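Local coordinates for UPF0249 protein EF_3048 (PDB 2I5I) that probably catalyses the magnesium-dependent removal of acetyl groups from acetylated carbohydrates during oligosaccharide breakdown, as a member of the YdjC family, at residues A[59-64]-A[120-125]; A[35-40]-A[124-129]; A[6-11]-A[258-263]. All blocks are in the same frame, centred on the assembly; numbering follows the deposited sequence.

How the contacts relate
From the N terminus the chain lays down strand 6-11 first, then strand 35-38, then strand 60-65, each beside the one before in a parallel sheet. Contact 3 closes the longest loop, bringing the C-terminal segment 258-263 back onto strand 6-11, and both other contacts nest inside it. Contacts 2 and 1 start on strands 35-38 and 60-65 and end on overlapping segments that share Pro-124 and Asp-125, so contact 1 closes a shorter loop that ends on the same part of the chain. Contacts 1 and 2 meet where His-64 ND1 hydrogen-bonds Asp-128 OD1; contacts 2 and 3 meet through Ser-35 with Asn-10 and the stacked rings of His-126 and Tyr-258.

Contact 1: A[59-64]-A[120-125]; sequences LAIGVH and SGRRPD
In the beta-alpha-beta connection from strand 60-65 through helix 103-117 to strand 127-129, the loop that leaves the helix meets the first strand here. Arg-122, its chain bent at chi3 (102°), runs along the edge of the strand, and with its waters and Asp-125 N takes the backbone positions ahead of strand 127-129. The Arg-122 and Ile-61 side chains cross at about a right angle, Ile-61 CD1 over one guanidinium face, 3.4 Å from Arg-122 NH1. At the edge of the group, Arg-122 NH2 donates to Leu-59 O over 3.1 Å, in the guanidinium plane and nearly along the C=O axis. Three waters fill out the polar seam: one joins Leu-59 O to NH1, another links NH2 to Ile-61 N, and a third, held only weakly by NE, bridges Ile-61 O and Arg-123 O. The in-plane bonds should fix the rotation of the guanidinium. Further along, Asp-125 N donates to Ile-61 O at 3.1 Å from above the carbonyl plane. Pro-124 lies alongside Val-63, its CB 3.8 Å from Val-63 CG1, and Phe-117 touches both. Beyond this point Val-63 pairs through its backbone with His-126 and Asp-128, the parallel strand pairing typical of a beta-alpha-beta crossover.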
loop_
_atom_site.group_PDB
_atom_site.type_symbol
_atom_site.label_atom_id
_atom_site.label_comp_id
_atom_site.label_asym_id
_atom_site.label_seq_id
_atom_site.Cartn_x
_atom_site.Cartn_y
_atom_site.Cartn_z
ATOM N N LEU A 59 12.937 -7.838 3.430
ATOM C CA LEU A 59 13.585 -8.593 4.514
ATOM C C LEU A 59 13.255 -10.075 4.453
ATOM O O LEU A 59 12.090 -10.457 4.380
ATOM C CB LEU A 59 13.191 -7.994 5.860
ATOM C CG LEU A 59 13.655 -8.725 7.121
ATOM C CD1 LEU A 59 15.170 -8.814 7.159
ATOM C CD2 LEU A 59 13.137 -8.052 8.382
ATOM N N ALA A 60 14.306 -10.905 4.475
ATOM C CA ALA A 60 14.060 -12.351 4.454
ATOM C C ALA A 60 13.758 -12.840 5.862
ATOM O O ALA A 60 14.340 -12.404 6.856
ATOM C CB ALA A 60 15.236 -13.076 3.825
ATOM N N ILE A 61 12.797 -13.766 5.978
ATOM C CA ILE A 61 12.333 -14.189 7.284
ATOM C C ILE A 61 12.180 -15.714 7.417
ATOM O O ILE A 61 11.482 -16.317 6.608
ATOM C CB ILE A 61 10.968 -13.545 7.619
ATOM C CG1 ILE A 61 11.011 -12.019 7.487
ATOM C CG2 ILE A 61 10.479 -13.978 8.985
ATOM C CD1 ILE A 61 9.658 -11.382 7.756
ATOM N N GLY A 62 12.825 -16.269 8.429
ATOM C CA GLY A 62 12.762 -17.683 8.771
ATOM C C GLY A 62 12.039 -17.876 10.091
ATOM O O GLY A 62 11.597 -16.923 10.753
ATOM N N VAL A 63 11.916 -19.143 10.507
ATOM C CA VAL A 63 11.158 -19.453 11.721
ATOM C C VAL A 63 12.109 -19.773 12.876
ATOM O O VAL A 63 13.008 -20.614 12.763
ATOM C CB VAL A 63 10.144 -20.586 11.486
ATOM C CG1 VAL A 63 10.810 -21.856 10.951
ATOM C CG2 VAL A 63 9.358 -20.914 12.748
ATOM N N HIS A 64 11.911 -19.067 13.986
ATOM C CA HIS A 64 12.650 -19.173 15.221
ATOM C C HIS A 64 11.956 -20.150 16.170
ATOM O O HIS A 64 11.066 -19.799 16.944
ATOM C CB HIS A 64 12.758 -17.801 15.884
ATOM C CG HIS A 64 14.013 -17.552 16.659
ATOM N ND1 HIS A 64 15.251 -17.963 16.243
ATOM C CD2 HIS A 64 14.233 -16.913 17.828
ATOM C CE1 HIS A 64 16.180 -17.607 17.104
ATOM N NE2 HIS A 64 15.583 -16.959 18.091
ATOM N N SER A 120 0.828 -16.617 8.803
ATOM C CA SER A 120 1.194 -15.306 8.284
ATOM C C SER A 120 0.979 -15.181 6.781
ATOM O O SER A 120 1.192 -14.122 6.174
ATOM C CB SER A 120 2.663 -15.083 8.651
ATOM O OG SER A 120 3.519 -15.755 7.745
ATOM N N GLY A 121 0.589 -16.278 6.136
ATOM C CA GLY A 121 0.501 -16.419 4.702
ATOM C C GLY A 121 1.808 -16.620 3.972
ATOM O O GLY A 121 1.848 -16.668 2.733
ATOM N N ARG A 122 2.900 -16.768 4.673
ATOM C CA ARG A 122 4.248 -16.848 4.165
ATOM C C ARG A 122 4.940 -18.127 4.673
ATOM O O ARG A 122 4.781 -18.505 5.821
ATOM C CB ARG A 122 5.147 -15.701 4.583
ATOM C CG ARG A 122 5.387 -14.521 3.672
ATOM C CD ARG A 122 6.112 -13.441 4.476
ATOM N NE ARG A 122 7.543 -13.365 4.197
ATOM C CZ ARG A 122 8.322 -12.310 4.392
ATOM N NH1 ARG A 122 7.829 -11.178 4.887
ATOM N NH2 ARG A 122 9.621 -12.363 4.091
ATOM N N ARG A 123 5.710 -18.712 3.758
ATOM C CA ARG A 123 6.548 -19.846 4.138
ATOM C C ARG A 123 7.812 -19.332 4.791
ATOM O O ARG A 123 8.412 -18.404 4.232
ATOM C CB ARG A 123 6.884 -20.630 2.865
ATOM C CG ARG A 123 7.476 -22.010 3.106
ATOM C CD ARG A 123 7.410 -22.814 1.799
ATOM N NE ARG A 123 7.695 -24.208 2.146
ATOM C CZ ARG A 123 6.769 -25.121 2.387
ATOM N NH1 ARG A 123 5.461 -24.922 2.345
ATOM N NH2 ARG A 123 7.207 -26.341 2.688
ATOM N N PRO A 124 8.307 -19.877 5.890
ATOM C CA PRO A 124 9.623 -19.417 6.348
ATOM C C PRO A 124 10.664 -19.761 5.291
ATOM O O PRO A 124 10.476 -20.717 4.531
ATOM C CB PRO A 124 9.847 -20.225 7.614
ATOM C CG PRO A 124 8.895 -21.363 7.572
ATOM C CD PRO A 124 7.738 -20.950 6.713
ATOM N N ASP A 125 11.770 -19.033 5.175
ATOM C CA ASP A 125 12.784 -19.447 4.199
ATOM C C ASP A 125 13.826 -20.350 4.856
ATOM O O ASP A 125 14.724 -20.904 4.192
ATOM C CB ASP A 125 13.385 -18.202 3.549
ATOM C CG ASP A 125 14.335 -17.397 4.401
ATOM O OD1 ASP A 125 14.347 -17.642 5.622
ATOM O OD2 ASP A 125 15.063 -16.533 3.845
HETATM O O HOH W 1 9.600 -8.882 4.556
HETATM O O HOH W 2 9.120 -15.917 5.125
HETATM O O HOH W 3 11.332 -14.650 3.404
#

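Contact 2: A[35-40]-A[124-129]; sequences STTALP and PDHIDS
One direct hydrogen bond joins strands 35-38 and 127-129, which are separated in the sheet by strand 60-65. Thr-37 and Asp-128 reach toward each other tip to tip; Thr-37 OG1 donates over 2.7 Å to Asp-128 OD2, which accepts through its syn lone pair. Thr-37 OG1 (chi1 47°) and Asp-128 CG (74°) both take the crowded position between backbone N and carbonyl carbon, which leaves Thr-37 CG2 turned to His-126. Asp-128 OD1 is bonded to His-64 ND1, so one oxygen holds Thr-37 and the other His-64, probably fixing that ring's orientation. A second polar chain runs through water: one molecule donates to Ser-35 OG and to Asp-125 OD2, while His-126 ND1 donates to Asp-125 OD1 at 2.7 Å, nearly straight (167°) and close to the imidazole plane. Ser-35 OG is also bonded to Asn-10 OD1. Among the nonpolar contacts, the Thr-37 and His-126 side chains cross at about a right angle, with CG2 3.1 Å from His-126 NE2, a close, probably strained approach. His-64, with Asp-13 and the predicted magnesium ligand His-130, may form an empty metal site, in which Asp-128 would be a second-shell residue.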
loop_
_atom_site.group_PDB
_atom_site.type_symbol
_atom_site.label_atom_id
_atom_site.label_comp_id
_atom_site.label_asym_id
_atom_site.label_seq_id
_atom_site.Cartn_x
_atom_site.Cartn_y
_atom_site.Cartn_z
ATOM N N SER A 35 18.481 -10.792 6.958
ATOM C CA SER A 35 17.543 -11.824 7.348
ATOM C C SER A 35 17.150 -11.700 8.809
ATOM O O SER A 35 17.895 -11.079 9.585
ATOM C CB SER A 35 18.238 -13.166 7.090
ATOM O OG SER A 35 17.429 -14.256 7.481
ATOM N N THR A 36 16.032 -12.293 9.170
ATOM C CA THR A 36 15.623 -12.434 10.560
ATOM C C THR A 36 14.890 -13.751 10.740
ATOM O O THR A 36 14.397 -14.348 9.771
ATOM C CB THR A 36 14.754 -11.242 10.992
ATOM O OG1 THR A 36 14.532 -11.192 12.412
ATOM C CG2 THR A 36 13.390 -11.357 10.313
ATOM N N THR A 37 14.800 -14.178 11.992
ATOM C CA THR A 37 13.968 -15.352 12.302
ATOM C C THR A 37 12.980 -14.979 13.407
ATOM O O THR A 37 13.437 -14.341 14.363
ATOM C CB THR A 37 14.790 -16.576 12.712
ATOM O OG1 THR A 37 15.778 -16.232 13.680
ATOM C CG2 THR A 37 15.489 -17.111 11.461
ATOM N N ALA A 38 11.740 -15.353 13.186
ATOM C CA ALA A 38 10.583 -14.908 13.942
ATOM C C ALA A 38 9.964 -15.951 14.852
ATOM O O ALA A 38 9.899 -17.128 14.485
ATOM C CB ALA A 38 9.527 -14.449 12.925
ATOM N N LEU A 39 9.484 -15.504 16.013
ATOM C CA LEU A 39 8.834 -16.366 16.992
ATOM C C LEU A 39 7.327 -16.441 16.829
ATOM O O LEU A 39 6.587 -15.569 17.303
ATOM C CB LEU A 39 9.175 -15.871 18.391
ATOM C CG LEU A 39 10.640 -15.814 18.822
ATOM C CD1 LEU A 39 10.849 -14.699 19.833
ATOM C CD2 LEU A 39 11.072 -17.172 19.405
ATOM N N PRO A 40 6.772 -17.486 16.225
ATOM C CA PRO A 40 5.326 -17.661 16.219
ATOM C C PRO A 40 4.684 -17.848 17.591
ATOM O O PRO A 40 3.469 -17.693 17.770
ATOM C CB PRO A 40 5.099 -18.960 15.414
ATOM C CG PRO A 40 6.441 -19.548 15.206
ATOM C CD PRO A 40 7.500 -18.557 15.519
ATOM N N PRO A 124 8.307 -19.877 5.890
ATOM C CA PRO A 124 9.623 -19.417 6.348
ATOM C C PRO A 124 10.664 -19.761 5.291
ATOM O O PRO A 124 10.476 -20.717 4.531
ATOM C CB PRO A 124 9.847 -20.225 7.614
ATOM C CG PRO A 124 8.895 -21.363 7.572
ATOM C CD PRO A 124 7.738 -20.950 6.713
ATOM N N ASP A 125 11.770 -19.033 5.175
ATOM C CA ASP A 125 12.784 -19.447 4.199
ATOM C C ASP A 125 13.826 -20.350 4.856
ATOM O O ASP A 125 14.724 -20.904 4.192
ATOM C CB ASP A 125 13.385 -18.202 3.549
ATOM C CG ASP A 125 14.335 -17.397 4.401
ATOM O OD1 ASP A 125 14.347 -17.642 5.622
ATOM O OD2 ASP A 125 15.063 -16.533 3.845
ATOM N N HIS A 126 13.757 -20.501 6.179
ATOM C CA HIS A 126 14.690 -21.343 6.918
ATOM C C HIS A 126 14.258 -21.487 8.371
ATOM O O HIS A 126 13.275 -20.894 8.820
ATOM C CB HIS A 126 16.108 -20.800 6.822
ATOM C CG HIS A 126 16.529 -19.702 7.728
ATOM N ND1 HIS A 126 16.187 -18.388 7.497
ATOM C CD2 HIS A 126 17.281 -19.691 8.857
ATOM C CE1 HIS A 126 16.720 -17.633 8.449
ATOM N NE2 HIS A 126 17.388 -18.388 9.307
ATOM N N ILE A 127 15.011 -22.309 9.085
ATOM C CA ILE A 127 14.754 -22.662 10.463
ATOM C C ILE A 127 15.986 -22.433 11.320
ATOM O O ILE A 127 17.119 -22.728 10.942
ATOM C CB ILE A 127 14.347 -24.158 10.613
ATOM C CG1 ILE A 127 13.068 -24.525 9.877
ATOM C CG2 ILE A 127 14.256 -24.551 12.076
ATOM C CD1 ILE A 127 12.804 -26.012 9.801
ATOM N N ASP A 128 15.776 -21.917 12.519
ATOM C CA ASP A 128 16.816 -21.802 13.531
ATOM C C ASP A 128 16.118 -21.917 14.878
ATOM O O ASP A 128 14.918 -22.217 14.873
ATOM C CB ASP A 128 17.627 -20.540 13.362
ATOM C CG ASP A 128 16.923 -19.254 13.772
ATOM O OD1 ASP A 128 15.727 -19.280 14.101
ATOM O OD2 ASP A 128 17.611 -18.207 13.744
ATOM N N SER A 129 16.796 -21.654 15.996
ATOM C CA SER A 129 16.105 -21.781 17.266
ATOM C C SER A 129 16.623 -20.801 18.316
ATOM O O SER A 129 17.827 -20.489 18.377
ATOM C CB SER A 129 16.310 -23.202 17.861
ATOM O OG SER A 129 17.675 -23.082 18.267
HETATM O O HOH W 4 17.227 -15.482 5.179
#

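Contact 3: A[6-11]-A[258-263]; sequences KLIINA and YESLAM
Ile-8 points from strand 6-11 toward the C-terminal turn and crosses the Tyr-258 side chain at about a right angle. With CG1 anti to the carbonyl carbon (chi1 -59°) and CD1 extended beyond it (chi2 169°), the delta methyl stands over one face of the ring. CD1 lies 4.0 Å from the Tyr-258 ring centroid, 24° off the normal, in a CH-pi contact shifted toward the rim, where the nearest ring atom is Tyr-258 CD1 at 3.7 Å. CG2 of Ile-8 lies beyond the rim, beside the CD1-CE1 edge, 4.0 Å from Tyr-258 CE1. The delta methyl also meets Leu-261 CD1 at 4.3 Å, packing against the ring and the neighbouring leucine tip together. The 3-10 turn 258-260 brings these groups together, closed by Leu-261 N donating to Tyr-258 O. Nearer the start of the strand, the aliphatic part of Lys-6 brushes Ser-260, with Lys-6 CD 4.4 Å from Ser-260 CB. The Tyr-258 ring stacks on His-126. The join between strand and C-terminal turn is thus mainly apolar and depends on shape and burial, while the polar ends bond elsewhere: Lys-6 NZ to Glu-207 and to Asp-111 of the third subunit, the Tyr-258 hydroxyl to Glu-210, and Ser-260 OG to Asn-257 O.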
loop_
_atom_site.group_PDB
_atom_site.type_symbol
_atom_site.label_atom_id
_atom_site.label_comp_id
_atom_site.label_asym_id
_atom_site.label_seq_id
_atom_site.Cartn_x
_atom_site.Cartn_y
_atom_site.Cartn_z
ATOM N N LYS A 6 29.550 -15.754 0.774
ATOM C CA LYS A 6 28.174 -15.291 1.003
ATOM C C LYS A 6 27.912 -15.217 2.498
ATOM O O LYS A 6 28.058 -16.202 3.229
ATOM C CB LYS A 6 27.185 -16.209 0.303
ATOM C CG LYS A 6 27.387 -16.227 -1.214
ATOM C CD LYS A 6 26.445 -17.275 -1.797
ATOM C CE LYS A 6 27.276 -18.423 -2.356
ATOM N NZ LYS A 6 27.607 -18.127 -3.776
ATOM N N LEU A 7 27.536 -14.023 2.936
ATOM C CA LEU A 7 27.362 -13.723 4.339
ATOM C C LEU A 7 25.897 -13.362 4.646
ATOM O O LEU A 7 25.387 -12.383 4.136
ATOM C CB LEU A 7 28.245 -12.561 4.788
ATOM C CG LEU A 7 28.078 -12.139 6.243
ATOM C CD1 LEU A 7 28.396 -13.286 7.196
ATOM C CD2 LEU A 7 28.968 -10.950 6.610
ATOM N N ILE A 8 25.284 -14.208 5.442
ATOM C CA ILE A 8 23.954 -14.042 5.982
ATOM C C ILE A 8 24.137 -13.425 7.366
ATOM O O ILE A 8 24.827 -13.972 8.229
ATOM C CB ILE A 8 23.232 -15.390 6.051
ATOM C CG1 ILE A 8 23.086 -16.098 4.710
ATOM C CG2 ILE A 8 21.889 -15.217 6.744
ATOM C CD1 ILE A 8 22.605 -17.524 4.847
ATOM N N ILE A 9 23.560 -12.268 7.587
ATOM C CA ILE A 9 23.498 -11.531 8.841
ATOM C C ILE A 9 22.041 -11.575 9.268
ATOM O O ILE A 9 21.154 -10.972 8.683
ATOM C CB ILE A 9 24.030 -10.094 8.711
ATOM C CG1 ILE A 9 25.426 -10.091 8.118
ATOM C CG2 ILE A 9 24.000 -9.354 10.037
ATOM C CD1 ILE A 9 26.089 -8.753 7.952
ATOM N N ASN A 10 21.822 -12.407 10.289
ATOM C CA ASN A 10 20.457 -12.758 10.665
ATOM C C ASN A 10 20.190 -12.238 12.065
ATOM O O ASN A 10 20.895 -12.563 13.018
ATOM C CB ASN A 10 20.198 -14.274 10.624
ATOM C CG ASN A 10 18.752 -14.611 10.946
ATOM O OD1 ASN A 10 17.915 -14.823 10.058
ATOM N ND2 ASN A 10 18.474 -14.671 12.230
ATOM N N ALA A 11 19.126 -11.446 12.154
ATOM C CA ALA A 11 18.674 -10.931 13.439
ATOM C C ALA A 11 17.734 -11.924 14.094
ATOM O O ALA A 11 16.673 -12.235 13.548
ATOM C CB ALA A 11 17.964 -9.590 13.255
ATOM N N TYR A 258 18.953 -16.836 3.302
ATOM C CA TYR A 258 18.842 -18.294 3.137
ATOM C C TYR A 258 18.206 -18.706 1.825
ATOM O O TYR A 258 18.077 -19.911 1.559
ATOM C CB TYR A 258 18.088 -18.929 4.313
ATOM C CG TYR A 258 18.933 -19.314 5.507
ATOM C CD1 TYR A 258 19.373 -18.404 6.446
ATOM C CD2 TYR A 258 19.306 -20.641 5.723
ATOM C CE1 TYR A 258 20.149 -18.738 7.546
ATOM C CE2 TYR A 258 20.071 -20.992 6.813
ATOM C CZ TYR A 258 20.502 -20.069 7.733
ATOM O OH TYR A 258 21.255 -20.458 8.807
ATOM N N GLU A 259 17.788 -17.807 0.936
ATOM C CA GLU A 259 17.401 -18.166 -0.416
ATOM C C GLU A 259 18.594 -18.806 -1.145
ATOM O O GLU A 259 18.427 -19.545 -2.110
ATOM C CB GLU A 259 16.939 -16.965 -1.253
ATOM C CG GLU A 259 15.583 -16.384 -0.896
ATOM C CD GLU A 259 14.437 -17.375 -1.000
ATOM O OE1 GLU A 259 14.478 -18.302 -1.849
ATOM O OE2 GLU A 259 13.470 -17.238 -0.214
ATOM N N SER A 260 19.803 -18.526 -0.695
ATOM C CA SER A 260 21.044 -19.045 -1.236
ATOM C C SER A 260 21.253 -20.519 -0.861
ATOM O O SER A 260 22.160 -21.176 -1.387
ATOM C CB SER A 260 22.241 -18.246 -0.732
ATOM O OG SER A 260 22.477 -18.506 0.644
ATOM N N LEU A 261 20.405 -21.015 0.025
ATOM C CA LEU A 261 20.422 -22.373 0.539
ATOM C C LEU A 261 19.097 -23.106 0.375
ATOM O O LEU A 261 18.837 -24.080 1.079
ATOM C CB LEU A 261 20.779 -22.368 2.032
ATOM C CG LEU A 261 22.186 -21.881 2.391
ATOM C CD1 LEU A 261 22.316 -21.736 3.900
ATOM C CD2 LEU A 261 23.245 -22.813 1.810
ATOM N N ALA A 262 18.262 -22.670 -0.554
ATOM C CA ALA A 262 16.976 -23.251 -0.828
ATOM C C ALA A 262 17.162 -24.680 -1.367
ATOM O O ALA A 262 18.088 -24.916 -2.146
ATOM C CB ALA A 262 16.187 -22.427 -1.814
HETATM N N MSE A 263 16.279 -25.520 -0.897
HETATM C CA MSE A 263 16.228 -26.958 -1.098
HETATM C C MSE A 263 15.342 -27.393 -2.248
HETATM O O MSE A 263 14.118 -27.207 -2.323
HETATM O OXT MSE A 263 16.009 -27.993 -3.124
HETATM C CB MSE A 263 15.800 -27.622 0.228
HETATM C CG MSE A 263 17.081 -27.843 1.045
HETATM SE SE MSE A 263 16.792 -28.051 2.788
HETATM C CE MSE A 263 16.081 -29.687 2.872
#